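Local coordinates for protein cellulase (Soil metagenome, PDB 5I2U) that hydrolyses cellulose as a salt-tolerant cellulase, probably cleaving its beta-1,4-glucosidic bonds in the manner of glycoside hydrolase family 5, at residues A34-L39 against E52-R57; T44-E49 against K278-A283; W78-W83 against N121-I126; F106-I111 against K140-G145; P113-A118 against P154-E159. All blocks are in the same frame, centred on the assembly; numbering follows the deposited sequence.

Contact 1 of 5, residues A34-L39 against E52-R57; sequences AQNGRL and EPVVLR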
# COMPACT_ATOMS: atom_id res chain seq x y z
N ALA A 34 -4.43 2.35 18.56
CA ALA A 34 -4.41 2.50 20.03
C ALA A 34 -3.21 1.77 20.65
O ALA A 34 -2.46 2.36 21.40
CB ALA A 34 -5.72 2.01 20.66
N GLN A 35 -3.06 0.49 20.32
CA GLN A 35 -1.92 -0.33 20.77
C GLN A 35 -0.54 0.18 20.37
O GLN A 35 0.39 0.07 21.16
CB GLN A 35 -2.08 -1.77 20.26
N ASN A 36 -0.39 0.70 19.15
CA ASN A 36 0.94 1.05 18.62
C ASN A 36 1.25 2.55 18.44
O ASN A 36 2.42 2.92 18.44
CB ASN A 36 1.19 0.32 17.30
CG ASN A 36 1.31 -1.18 17.48
OD1 ASN A 36 2.32 -1.67 17.97
ND2 ASN A 36 0.28 -1.91 17.11
N GLY A 37 0.22 3.39 18.31
CA GLY A 37 0.41 4.83 18.12
C GLY A 37 1.21 5.21 16.88
O GLY A 37 1.05 4.61 15.82
N ARG A 38 2.09 6.19 17.03
CA ARG A 38 2.95 6.66 15.94
C ARG A 38 4.04 5.66 15.55
O ARG A 38 4.82 5.22 16.39
CB ARG A 38 3.60 8.00 16.32
CG ARG A 38 2.60 9.14 16.49
CD ARG A 38 3.29 10.38 17.02
NE ARG A 38 3.44 10.30 18.47
CZ ARG A 38 4.40 10.87 19.20
NH1 ARG A 38 5.37 11.60 18.64
NH2 ARG A 38 4.39 10.70 20.52
N LEU A 39 4.08 5.30 14.27
CA LEU A 39 5.04 4.32 13.78
C LEU A 39 6.38 4.98 13.51
O LEU A 39 6.45 6.19 13.33
CB LEU A 39 4.51 3.64 12.51
CG LEU A 39 3.15 2.97 12.65
CD1 LEU A 39 2.73 2.27 11.36
CD2 LEU A 39 3.12 1.98 13.82
N GLU A 52 8.88 -1.52 19.45
CA GLU A 52 8.63 -2.94 19.22
C GLU A 52 8.31 -3.07 17.74
O GLU A 52 7.70 -2.15 17.18
CB GLU A 52 7.45 -3.44 20.10
CG GLU A 52 7.64 -4.79 20.74
CD GLU A 52 8.81 -4.84 21.69
OE1 GLU A 52 9.01 -3.83 22.39
OE2 GLU A 52 9.54 -5.85 21.73
N PRO A 53 8.73 -4.17 17.08
CA PRO A 53 8.37 -4.34 15.67
C PRO A 53 6.86 -4.38 15.46
O PRO A 53 6.12 -4.88 16.30
CB PRO A 53 8.98 -5.71 15.30
CG PRO A 53 10.05 -5.95 16.32
CD PRO A 53 9.53 -5.31 17.58
N VAL A 54 6.41 -3.79 14.36
CA VAL A 54 5.03 -3.86 13.93
C VAL A 54 5.04 -4.48 12.54
O VAL A 54 5.89 -4.15 11.70
CB VAL A 54 4.35 -2.47 13.88
CG1 VAL A 54 2.92 -2.56 13.36
CG2 VAL A 54 4.36 -1.82 15.25
N VAL A 55 4.10 -5.39 12.33
CA VAL A 55 3.83 -5.96 11.02
C VAL A 55 2.36 -5.64 10.72
O VAL A 55 1.46 -6.12 11.42
CB VAL A 55 4.07 -7.48 11.02
CG1 VAL A 55 3.85 -8.05 9.63
CG2 VAL A 55 5.49 -7.77 11.50
N LEU A 56 2.13 -4.81 9.71
CA LEU A 56 0.79 -4.52 9.25
C LEU A 56 0.39 -5.48 8.13
O LEU A 56 1.20 -5.79 7.24
CB LEU A 56 0.68 -3.08 8.77
CG LEU A 56 1.00 -2.01 9.83
CD1 LEU A 56 1.05 -0.65 9.18
CD2 LEU A 56 0.00 -2.02 10.98
N ARG A 57 -0.83 -5.99 8.22
CA ARG A 57 -1.42 -6.85 7.19
C ARG A 57 -2.79 -6.33 6.85
O ARG A 57 -3.61 -6.10 7.74
CB ARG A 57 -1.54 -8.28 7.70
CG ARG A 57 -0.22 -8.94 8.02
CD ARG A 57 -0.25 -9.41 9.45
NE ARG A 57 0.98 -10.03 9.91
CZ ARG A 57 1.29 -10.18 11.20
NH1 ARG A 57 0.45 -9.79 12.16
NH2 ARG A 57 2.45 -10.75 11.53

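Contact 2 of 5, residues T44-E49 against K278-A283; sequences TQLSNE and KISWVA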
# COMPACT_ATOMS: atom_id res chain seq x y z
N THR A 44 15.96 -1.25 9.63
CA THR A 44 15.03 -1.64 8.56
C THR A 44 13.60 -1.90 9.05
O THR A 44 12.70 -2.05 8.23
CB THR A 44 15.53 -2.91 7.86
OG1 THR A 44 15.53 -4.00 8.79
CG2 THR A 44 16.94 -2.69 7.29
N GLN A 45 13.40 -1.97 10.36
CA GLN A 45 12.20 -2.55 10.91
C GLN A 45 11.16 -1.49 11.22
O GLN A 45 11.40 -0.60 12.04
CB GLN A 45 12.53 -3.35 12.18
CG GLN A 45 11.36 -4.08 12.83
CD GLN A 45 10.66 -5.03 11.86
OE1 GLN A 45 11.33 -5.83 11.19
NE2 GLN A 45 9.33 -4.93 11.78
N LEU A 46 10.00 -1.60 10.58
CA LEU A 46 8.84 -0.77 10.93
C LEU A 46 8.47 -1.10 12.36
O LEU A 46 8.36 -2.27 12.71
CB LEU A 46 7.66 -1.09 10.01
CG LEU A 46 6.35 -0.35 10.29
CD1 LEU A 46 6.50 1.14 10.01
CD2 LEU A 46 5.23 -0.95 9.47
N SER A 47 8.32 -0.07 13.20
CA SER A 47 8.15 -0.26 14.66
C SER A 47 7.10 0.69 15.24
O SER A 47 6.74 1.68 14.60
CB SER A 47 9.51 -0.05 15.37
OG SER A 47 10.60 -0.65 14.65
N ASN A 48 6.63 0.40 16.46
CA ASN A 48 5.67 1.27 17.19
C ASN A 48 6.34 2.36 18.02
O ASN A 48 7.59 2.45 18.04
CB ASN A 48 4.68 0.45 18.04
CG ASN A 48 5.33 -0.32 19.21
OD1 ASN A 48 6.40 0.03 19.72
ND2 ASN A 48 4.64 -1.35 19.66
N GLU A 49 5.53 3.20 18.68
CA GLU A 49 6.03 4.23 19.60
C GLU A 49 7.09 3.72 20.57
O GLU A 49 8.12 4.36 20.76
CB GLU A 49 4.87 4.86 20.42
CG GLU A 49 4.31 6.12 19.79
CD GLU A 49 3.07 6.67 20.49
OE1 GLU A 49 2.91 6.48 21.72
OE2 GLU A 49 2.25 7.32 19.81
N LYS A 278 9.32 -10.17 9.12
CA LYS A 278 8.50 -9.07 9.69
C LYS A 278 8.27 -7.91 8.71
O LYS A 278 8.33 -6.74 9.09
CB LYS A 278 9.12 -8.55 11.01
CG LYS A 278 9.15 -9.57 12.14
CD LYS A 278 9.17 -8.91 13.52
CE LYS A 278 9.15 -9.93 14.65
NZ LYS A 278 10.40 -10.74 14.68
N ILE A 279 8.01 -8.25 7.45
CA ILE A 279 7.69 -7.30 6.38
C ILE A 279 6.18 -7.11 6.36
O ILE A 279 5.43 -8.10 6.34
CB ILE A 279 8.14 -7.83 4.99
CG1 ILE A 279 9.66 -7.86 4.90
CG2 ILE A 279 7.54 -7.00 3.86
CD1 ILE A 279 10.19 -8.69 3.75
N SER A 280 5.73 -5.85 6.38
CA SER A 280 4.30 -5.56 6.30
C SER A 280 3.79 -5.75 4.88
O SER A 280 4.55 -5.59 3.93
CB SER A 280 4.01 -4.14 6.78
OG SER A 280 4.15 -4.04 8.18
N TRP A 281 2.52 -6.14 4.73
CA TRP A 281 1.95 -6.42 3.39
C TRP A 281 0.49 -6.03 3.20
O TRP A 281 -0.31 -6.08 4.12
CB TRP A 281 2.20 -7.87 2.95
CG TRP A 281 1.79 -8.93 3.90
CD1 TRP A 281 2.56 -9.50 4.87
CD2 TRP A 281 0.52 -9.59 3.96
NE1 TRP A 281 1.85 -10.46 5.55
CE2 TRP A 281 0.59 -10.54 5.01
CE3 TRP A 281 -0.68 -9.46 3.23
CZ2 TRP A 281 -0.49 -11.37 5.35
CZ3 TRP A 281 -1.77 -10.29 3.57
CH2 TRP A 281 -1.66 -11.23 4.62
N VAL A 282 0.17 -5.65 1.97
CA VAL A 282 -1.17 -5.20 1.59
C VAL A 282 -1.57 -5.93 0.30
O VAL A 282 -0.90 -5.81 -0.74
CB VAL A 282 -1.21 -3.68 1.37
CG1 VAL A 282 -2.65 -3.18 1.32
CG2 VAL A 282 -0.44 -2.95 2.48
N ALA A 283 -2.66 -6.69 0.38
CA ALA A 283 -3.14 -7.48 -0.77
C ALA A 283 -4.04 -6.65 -1.70
O ALA A 283 -4.87 -5.87 -1.21
CB ALA A 283 -3.85 -8.72 -0.28
O HOH W 1 9.40 -3.62 8.66

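Contact 3 of 5, residues W78-W83 against N121-I126; sequences WLADDW and NGIYVI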
# COMPACT_ATOMS: atom_id res chain seq x y z
N TRP A 78 -15.86 -2.68 7.67
CA TRP A 78 -15.98 -4.11 7.42
C TRP A 78 -14.60 -4.79 7.21
O TRP A 78 -14.38 -5.90 7.70
CB TRP A 78 -16.93 -4.41 6.25
CG TRP A 78 -17.17 -5.90 6.06
CD1 TRP A 78 -16.64 -6.70 5.07
CD2 TRP A 78 -17.99 -6.77 6.87
NE1 TRP A 78 -17.08 -7.99 5.22
CE2 TRP A 78 -17.90 -8.07 6.31
CE3 TRP A 78 -18.79 -6.56 8.01
CZ2 TRP A 78 -18.58 -9.17 6.86
CZ3 TRP A 78 -19.47 -7.66 8.55
CH2 TRP A 78 -19.36 -8.94 7.97
N LEU A 79 -13.69 -4.15 6.48
CA LEU A 79 -12.33 -4.69 6.31
C LEU A 79 -11.60 -4.78 7.64
O LEU A 79 -10.84 -5.72 7.86
CB LEU A 79 -11.52 -3.85 5.33
CG LEU A 79 -11.97 -3.97 3.87
CD1 LEU A 79 -11.40 -2.83 3.05
CD2 LEU A 79 -11.58 -5.32 3.26
N ALA A 80 -11.81 -3.79 8.50
CA ALA A 80 -11.21 -3.77 9.83
C ALA A 80 -11.78 -4.88 10.70
O ALA A 80 -11.03 -5.66 11.28
CB ALA A 80 -11.41 -2.40 10.49
N ASP A 81 -13.11 -4.95 10.77
CA ASP A 81 -13.80 -5.86 11.70
C ASP A 81 -13.79 -7.32 11.25
O ASP A 81 -13.42 -8.19 12.02
CB ASP A 81 -15.25 -5.40 11.94
CG ASP A 81 -15.32 -4.06 12.66
OD1 ASP A 81 -14.31 -3.61 13.23
OD2 ASP A 81 -16.40 -3.45 12.66
N ASP A 82 -14.19 -7.59 10.01
CA ASP A 82 -14.35 -8.96 9.53
C ASP A 82 -13.07 -9.56 8.92
O ASP A 82 -12.77 -10.74 9.18
CB ASP A 82 -15.49 -9.04 8.52
CG ASP A 82 -15.75 -10.45 8.06
OD1 ASP A 82 -16.08 -11.30 8.92
OD2 ASP A 82 -15.61 -10.72 6.86
N TRP A 83 -12.33 -8.78 8.12
CA TRP A 83 -11.07 -9.26 7.51
C TRP A 83 -9.86 -9.09 8.45
O TRP A 83 -8.80 -9.65 8.20
CB TRP A 83 -10.77 -8.57 6.17
CG TRP A 83 -11.65 -8.98 5.03
CD1 TRP A 83 -12.95 -9.40 5.11
CD2 TRP A 83 -11.31 -8.98 3.65
NE1 TRP A 83 -13.42 -9.69 3.86
CE2 TRP A 83 -12.44 -9.43 2.94
CE3 TRP A 83 -10.15 -8.64 2.94
CZ2 TRP A 83 -12.45 -9.55 1.54
CZ3 TRP A 83 -10.15 -8.77 1.55
CH2 TRP A 83 -11.30 -9.22 0.86
N ASN A 121 -12.04 3.84 12.98
CA ASN A 121 -11.95 2.43 13.36
C ASN A 121 -10.59 1.98 13.89
O ASN A 121 -10.37 0.79 14.06
CB ASN A 121 -12.41 1.55 12.20
CG ASN A 121 -13.89 1.75 11.88
OD1 ASN A 121 -14.75 1.30 12.63
ND2 ASN A 121 -14.18 2.43 10.77
N GLY A 122 -9.68 2.92 14.12
CA GLY A 122 -8.41 2.62 14.77
C GLY A 122 -7.40 1.81 13.95
O GLY A 122 -6.65 1.01 14.52
N ILE A 123 -7.36 2.02 12.63
CA ILE A 123 -6.39 1.34 11.78
C ILE A 123 -5.56 2.32 10.95
O ILE A 123 -5.92 3.49 10.80
CB ILE A 123 -7.04 0.27 10.87
CG1 ILE A 123 -8.07 0.89 9.92
CG2 ILE A 123 -7.71 -0.82 11.71
CD1 ILE A 123 -8.31 0.07 8.67
N TYR A 124 -4.43 1.81 10.43
CA TYR A 124 -3.52 2.61 9.62
C TYR A 124 -4.06 2.68 8.20
O TYR A 124 -4.79 1.78 7.74
CB TYR A 124 -2.08 2.03 9.66
CG TYR A 124 -1.46 2.13 11.04
CD1 TYR A 124 -0.78 3.28 11.45
CD2 TYR A 124 -1.60 1.09 11.97
CE1 TYR A 124 -0.24 3.39 12.72
CE2 TYR A 124 -1.05 1.19 13.23
CZ TYR A 124 -0.39 2.34 13.61
OH TYR A 124 0.14 2.45 14.87
N VAL A 125 -3.69 3.75 7.51
CA VAL A 125 -4.17 3.99 6.17
C VAL A 125 -3.06 4.54 5.30
O VAL A 125 -2.35 5.48 5.69
CB VAL A 125 -5.42 4.91 6.18
CG1 VAL A 125 -5.13 6.25 6.84
CG2 VAL A 125 -5.94 5.10 4.76
N ILE A 126 -2.90 3.94 4.12
CA ILE A 126 -1.91 4.38 3.16
C ILE A 126 -2.63 5.28 2.18
O ILE A 126 -3.64 4.88 1.61
CB ILE A 126 -1.23 3.20 2.41
CG1 ILE A 126 -0.42 2.34 3.40
CG2 ILE A 126 -0.30 3.71 1.31
CD1 ILE A 126 -0.02 0.99 2.84

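Contact 4 of 5, residues F106-I111 against K140-G145; sequences FALQCI and KTFFAG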
# COMPACT_ATOMS: atom_id res chain seq x y z
N PHE A 106 -13.48 14.49 -7.41
CA PHE A 106 -13.93 13.11 -7.28
C PHE A 106 -12.90 12.23 -6.57
O PHE A 106 -13.26 11.41 -5.73
CB PHE A 106 -14.25 12.52 -8.66
CG PHE A 106 -14.79 11.12 -8.62
CD1 PHE A 106 -15.93 10.82 -7.86
CD2 PHE A 106 -14.16 10.08 -9.31
CE1 PHE A 106 -16.44 9.53 -7.79
CE2 PHE A 106 -14.66 8.78 -9.25
CZ PHE A 106 -15.80 8.51 -8.49
N ALA A 107 -11.62 12.40 -6.91
CA ALA A 107 -10.55 11.74 -6.19
C ALA A 107 -10.64 12.05 -4.69
O ALA A 107 -10.59 11.13 -3.86
CB ALA A 107 -9.20 12.15 -6.75
N LEU A 108 -10.80 13.33 -4.34
CA LEU A 108 -10.93 13.74 -2.93
C LEU A 108 -12.24 13.26 -2.28
O LEU A 108 -12.24 12.94 -1.08
CB LEU A 108 -10.76 15.25 -2.76
CG LEU A 108 -9.37 15.82 -3.12
CD1 LEU A 108 -9.40 17.34 -3.10
CD2 LEU A 108 -8.27 15.30 -2.20
N GLN A 109 -13.32 13.18 -3.06
CA GLN A 109 -14.58 12.55 -2.58
C GLN A 109 -14.42 11.06 -2.22
O GLN A 109 -15.09 10.58 -1.32
CB GLN A 109 -15.70 12.72 -3.63
CG GLN A 109 -16.32 14.11 -3.66
CD GLN A 109 -17.15 14.40 -4.91
OE1 GLN A 109 -17.16 15.53 -5.39
NE2 GLN A 109 -17.83 13.40 -5.44
N CYS A 110 -13.53 10.35 -2.91
CA CYS A 110 -13.31 8.92 -2.64
C CYS A 110 -12.39 8.64 -1.45
O CYS A 110 -12.74 7.88 -0.56
CB CYS A 110 -12.77 8.22 -3.90
SG CYS A 110 -13.99 8.09 -5.24
N ILE A 111 -11.22 9.26 -1.43
CA ILE A 111 -10.20 8.98 -0.40
C ILE A 111 -10.56 9.48 1.02
O ILE A 111 -10.13 8.91 2.01
CB ILE A 111 -8.80 9.49 -0.81
CG1 ILE A 111 -8.71 11.02 -0.85
CG2 ILE A 111 -8.40 8.89 -2.15
CD1 ILE A 111 -7.29 11.55 -0.84
N LYS A 140 3.54 16.98 -5.14
CA LYS A 140 3.87 17.98 -4.11
C LYS A 140 2.65 18.71 -3.60
O LYS A 140 2.49 18.89 -2.41
CB LYS A 140 4.88 18.99 -4.63
CG LYS A 140 6.27 18.42 -4.86
CD LYS A 140 7.11 19.36 -5.72
CE LYS A 140 8.56 18.95 -5.70
NZ LYS A 140 9.45 19.87 -6.48
N THR A 141 1.78 19.14 -4.51
CA THR A 141 0.59 19.88 -4.09
C THR A 141 -0.40 19.00 -3.36
O THR A 141 -1.01 19.44 -2.39
CB THR A 141 -0.13 20.47 -5.30
OG1 THR A 141 0.85 20.96 -6.23
CG2 THR A 141 -1.12 21.57 -4.94
N PHE A 142 -0.56 17.77 -3.85
CA PHE A 142 -1.46 16.80 -3.23
C PHE A 142 -0.96 16.43 -1.83
O PHE A 142 -1.71 16.50 -0.86
CB PHE A 142 -1.59 15.53 -4.09
CG PHE A 142 -2.35 14.43 -3.41
CD1 PHE A 142 -3.70 14.58 -3.12
CD2 PHE A 142 -1.70 13.26 -2.98
CE1 PHE A 142 -4.41 13.58 -2.47
CE2 PHE A 142 -2.41 12.27 -2.33
CZ PHE A 142 -3.77 12.43 -2.08
N PHE A 143 0.30 16.05 -1.73
CA PHE A 143 0.82 15.58 -0.44
C PHE A 143 0.96 16.70 0.60
O PHE A 143 0.78 16.44 1.79
CB PHE A 143 2.10 14.74 -0.61
CG PHE A 143 1.82 13.32 -1.02
CD1 PHE A 143 1.12 12.47 -0.17
CD2 PHE A 143 2.22 12.83 -2.26
CE1 PHE A 143 0.83 11.16 -0.55
CE2 PHE A 143 1.94 11.52 -2.64
CZ PHE A 143 1.24 10.69 -1.78
N ALA A 144 1.24 17.93 0.15
CA ALA A 144 1.20 19.10 1.03
C ALA A 144 -0.18 19.28 1.67
O ALA A 144 -0.28 19.48 2.88
CB ALA A 144 1.60 20.37 0.27
N GLY A 145 -1.22 19.14 0.86
CA GLY A 145 -2.59 19.23 1.36
C GLY A 145 -2.95 18.08 2.28
O GLY A 145 -3.62 18.29 3.28

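Contact 5 of 5, residues P113-A118 against P154-E159; sequences PVIESA and PNVIYE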
# COMPACT_ATOMS: atom_id res chain seq x y z
N PRO A 113 -13.52 9.67 2.88
CA PRO A 113 -14.19 8.73 3.79
C PRO A 113 -13.34 7.51 4.18
O PRO A 113 -13.47 7.02 5.29
CB PRO A 113 -15.44 8.29 3.01
CG PRO A 113 -15.20 8.70 1.60
CD PRO A 113 -14.32 9.90 1.66
N VAL A 114 -12.45 7.07 3.29
CA VAL A 114 -11.55 5.96 3.61
C VAL A 114 -10.55 6.36 4.71
O VAL A 114 -10.31 5.59 5.65
CB VAL A 114 -10.84 5.44 2.35
CG1 VAL A 114 -9.81 4.33 2.67
CG2 VAL A 114 -11.87 4.91 1.35
N ILE A 115 -9.97 7.56 4.58
CA ILE A 115 -9.01 8.08 5.57
C ILE A 115 -9.72 8.31 6.90
O ILE A 115 -9.26 7.83 7.94
CB ILE A 115 -8.34 9.40 5.11
CG1 ILE A 115 -7.45 9.16 3.88
CG2 ILE A 115 -7.48 10.00 6.23
CD1 ILE A 115 -7.18 10.40 3.06
N GLU A 116 -10.84 9.01 6.86
CA GLU A 116 -11.65 9.26 8.05
C GLU A 116 -12.05 7.95 8.73
O GLU A 116 -11.89 7.82 9.94
CB GLU A 116 -12.89 10.09 7.73
CG GLU A 116 -12.62 11.59 7.57
CD GLU A 116 -13.84 12.35 7.09
OE1 GLU A 116 -14.92 11.73 6.88
OE2 GLU A 116 -13.73 13.59 6.93
N SER A 117 -12.53 6.99 7.96
CA SER A 117 -12.98 5.72 8.53
C SER A 117 -11.84 4.92 9.19
O SER A 117 -12.04 4.27 10.21
CB SER A 117 -13.70 4.88 7.47
OG SER A 117 -14.19 3.66 8.02
N ALA A 118 -10.64 4.99 8.60
CA ALA A 118 -9.46 4.38 9.21
C ALA A 118 -9.10 5.04 10.56
O ALA A 118 -8.68 4.37 11.50
CB ALA A 118 -8.28 4.47 8.25
N PRO A 154 -1.61 9.49 13.77
CA PRO A 154 -0.64 8.40 13.60
C PRO A 154 -1.07 7.34 12.58
O PRO A 154 -0.21 6.58 12.07
CB PRO A 154 -0.55 7.80 15.01
CG PRO A 154 -1.89 8.06 15.60
CD PRO A 154 -2.35 9.38 15.04
N ASN A 155 -2.35 7.30 12.24
CA ASN A 155 -2.88 6.35 11.23
C ASN A 155 -2.29 6.47 9.84
O ASN A 155 -2.24 5.49 9.10
CB ASN A 155 -4.39 6.51 11.05
CG ASN A 155 -5.13 6.58 12.36
OD1 ASN A 155 -4.82 7.42 13.20
ND2 ASN A 155 -6.13 5.73 12.53
N VAL A 156 -1.85 7.67 9.48
CA VAL A 156 -1.62 8.01 8.08
C VAL A 156 -0.21 7.69 7.63
O VAL A 156 0.75 8.11 8.26
CB VAL A 156 -1.96 9.49 7.86
CG1 VAL A 156 -1.59 9.95 6.46
CG2 VAL A 156 -3.45 9.70 8.13
N ILE A 157 -0.13 6.90 6.56
CA ILE A 157 1.11 6.60 5.84
C ILE A 157 0.96 7.16 4.42
O ILE A 157 -0.10 7.02 3.80
CB ILE A 157 1.36 5.07 5.77
CG1 ILE A 157 1.48 4.49 7.17
CG2 ILE A 157 2.60 4.73 4.93
CD1 ILE A 157 1.46 2.98 7.23
N TYR A 158 2.01 7.78 3.90
CA TYR A 158 2.03 8.32 2.53
C TYR A 158 2.77 7.37 1.61
O TYR A 158 3.83 6.84 1.98
CB TYR A 158 2.74 9.67 2.50
CG TYR A 158 2.23 10.65 3.54
CD1 TYR A 158 0.99 11.28 3.40
CD2 TYR A 158 2.99 10.94 4.67
CE1 TYR A 158 0.53 12.18 4.36
CE2 TYR A 158 2.55 11.83 5.63
CZ TYR A 158 1.32 12.46 5.48
OH TYR A 158 0.88 13.34 6.44
N GLU A 159 2.23 7.15 0.41
CA GLU A 159 2.92 6.37 -0.60
C GLU A 159 3.01 7.22 -1.86
O GLU A 159 2.02 7.40 -2.57
CB GLU A 159 2.22 5.05 -0.86
CG GLU A 159 3.00 4.15 -1.80
CD GLU A 159 2.30 2.85 -2.09
OE1 GLU A 159 1.24 2.60 -1.48
OE2 GLU A 159 2.82 2.08 -2.93

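Contact 1 of 5, residues A34-L39 against E52-R57
L39 and L56 meet tip to tip, methyl against methyl, with L39 CD1 4.0 Å from L56 CD1. The second methyl of L39 turns to the neighbouring valine, L39 CD2 standing 4.2 Å from V54 CG2. One leucine thus touches both inward side chains of 52-57, and these three apolar residues are buried. The remaining cross-contact mixes polar and apolar atoms: N36 slides past V54 in the opposite sense, and its amide oxygen OD1 comes to 3.4 Å from V54 CG2. The valine offers this methyl because CG1 takes the position anti to the backbone N (chi1 177°), leaving CG2 beside that N and pointing at the asparagine. The amide of N36 is satisfied elsewhere: OD1 accepts from N48 ND2, and ND2 donates to I32 O in the short helix 32-36. Y124, from the third barrel strand, touches N36, L39 and L56 alike. Helix 32-36 and L39 lead into the small antiparallel hairpin 40-42/45-47, while 52-57 runs directly into the first barrel strand, 57-61. The arrangement is that of an N-terminal hairpin closing the floor of a TIM barrel, at the N-terminal ends of its parallel strands.

Contact 2 of 5, residues T44-E49 against K278-A283
The side chain of Q45 crosses that of K278 at about a right angle, and its amide makes the one direct hydrogen bond between 44-49 and 278-283. It is weak: Q45 NE2 donates to K278 O at 3.4 Å, though fairly straight at 158°. The same nitrogen makes a shorter bond within its own segment, Q45 NE2 to L46 O at 3.0 Å, meeting a lone pair in the carbonyl plane. A bend at chi2 (56°) folds the amide back so that both carbonyls can be served. Replacing Q45 by an alanine would probably leave K278 O without this donor and uncover the beta carbon of K278. A water accepts a hydrogen bond from L46 N at 2.9 Å and gives at best a weak one to K278 O. K278, just past helix 264-276, has the positive phi of a Schellman motif, so the contact ties the hairpin under the barrel to the turn from that helix into the closing strand 281-286. Packing adds two touches. Q45 OE1 lies 3.5 Å from K278 CB, and L46 CD2 lies 3.5 Å from S280 OG, which accepts a hydrogen bond from the backbone N of L56.

Contact 3 of 5, residues W78-W83 against N121-I126
A80 sets its single methyl against I123 and N121, and the closer fit is to I123. On the inner side A80 CB lies 4.2 Å from I123 CG2. The isoleucine presents this branch because its CG1 sits between the backbone N and the carbonyl carbon (chi1 61°), which turns CG2 beside the N. I123 is buried and also packs on V88 of the second barrel strand. Here helix 73-81, which precedes that strand in a beta-alpha-beta unit of the TIM barrel, meets the turn from helix 104-120 into strand 124-130. G122, with positive phi, is the C-prime residue of the Schellman motif there, I123 N returning to A118 O. Toward the surface the fit slackens: A80 CB is 4.4 Å from N121 CB, and the amide of N121 is used in its own helix end, ND2 donating to S117 O. Farther out, the exposed D81 holds no partner in 121-126 and pairs through OD2 with Q77 NE2.

Contact 4 of 5, residues F106-I111 against K140-G145
F142 sets the rim of its ring against helix 104-120, where the methyl ends of I111 and L108 meet it. I111 CD1 lies in the ring plane, 3.8 Å from F142 CZ and 3.9 Å from F142 CE1, so the isoleucine meets the far corner of the ring at its edge, not over a face. L108 CD2 stands near the same plane, at 4.2 Å from F142 CE1, on the outer and partly exposed side. The phenylalanine reaches this far because CG lies anti to its backbone N (chi1 172°), swinging the ring out from its helix; I111 comes from the opposite direction with a nearly extended chi2 of 163°. The reach matters, since even the nearest alpha carbons, those of L108 and F142, are 10.0 Å apart and the two backbones do not touch. Behind the contact, F142 CD2 lies 3.8 Å above the centre of the F143 ring, and Y100 meets F142 edge-to-face. Both helices belong to the outer layer of the TIM barrel. M92 of strand 87-93 lies beneath them, touching A107, I111 and F142; M146, farther along helix 136-150, extends the seam against L108 and I111. On its other flank helix 136-150 meets helix 169-186, through F143 on V179 and I183 and a salt bridge from K140 to E178.

Contact 5 of 5, residues P113-A118 against P154-E159
N155 leans out of the turn before strand 156-159 toward the last turns of helix 104-120, and its side chain closes on A118 step by step. CB points at the helix but is still 4.8 Å from A118 O. CG, placed beside the backbone N and anti to the carbonyl carbon (chi1 -47°), comes to 4.3 Å from A118 O. At the tip, ND2 is 3.1 Å from A118 O and 3.6 Å from A118 C, a close approach of the amide nitrogen to a carbonyl near the end of the helix. ND2 hydrogen-bonds to I123 O, just before strand 124-130, so the buried amide is held against the turn joining helix 104-120 to that strand. A second, purely apolar touch lies one helical turn back: I115 CG2 meets V156 CG2 at 4.5 Å, a loose approach of two methyls between buried side chains. A118 CB points toward 154-159 but stays 5.0 Å from N155 ND2, resting instead on V125 and I123. Around these residues the alpha/beta layering of the TIM barrel is plain. Helix 104-120 lies outside the barrel wall, with I115 on I127 and A118 on V125 of strand 124-130. Its reach extends to the adjoining parallel strand 156-159, while V114 and S117 face helix 73-81 through V76.

Contacts 1, 2, 3 and 5 gather round the N-terminal ends of the barrel strands. Contacts 1 and 2, centres about 8 Å apart, join where L56 O accepts from W281 N (2.9 Å). Y124 links contact 3 to contact 1, its OH 2.5 Å from G37 O. Contacts 3 and 5 are neighbours in the sheet, V125 O lying 2.8 Å from I157 N. Contact 4 stands on the outer helices, its centre about 12 Å from that of contact 5, which shares helix 104-120. The magnesium ion, held by G151, D187, D189 and N190, is about 8 Å from the V156 side chain; family 5 active sites lie at the opposite, C-terminal strand ends.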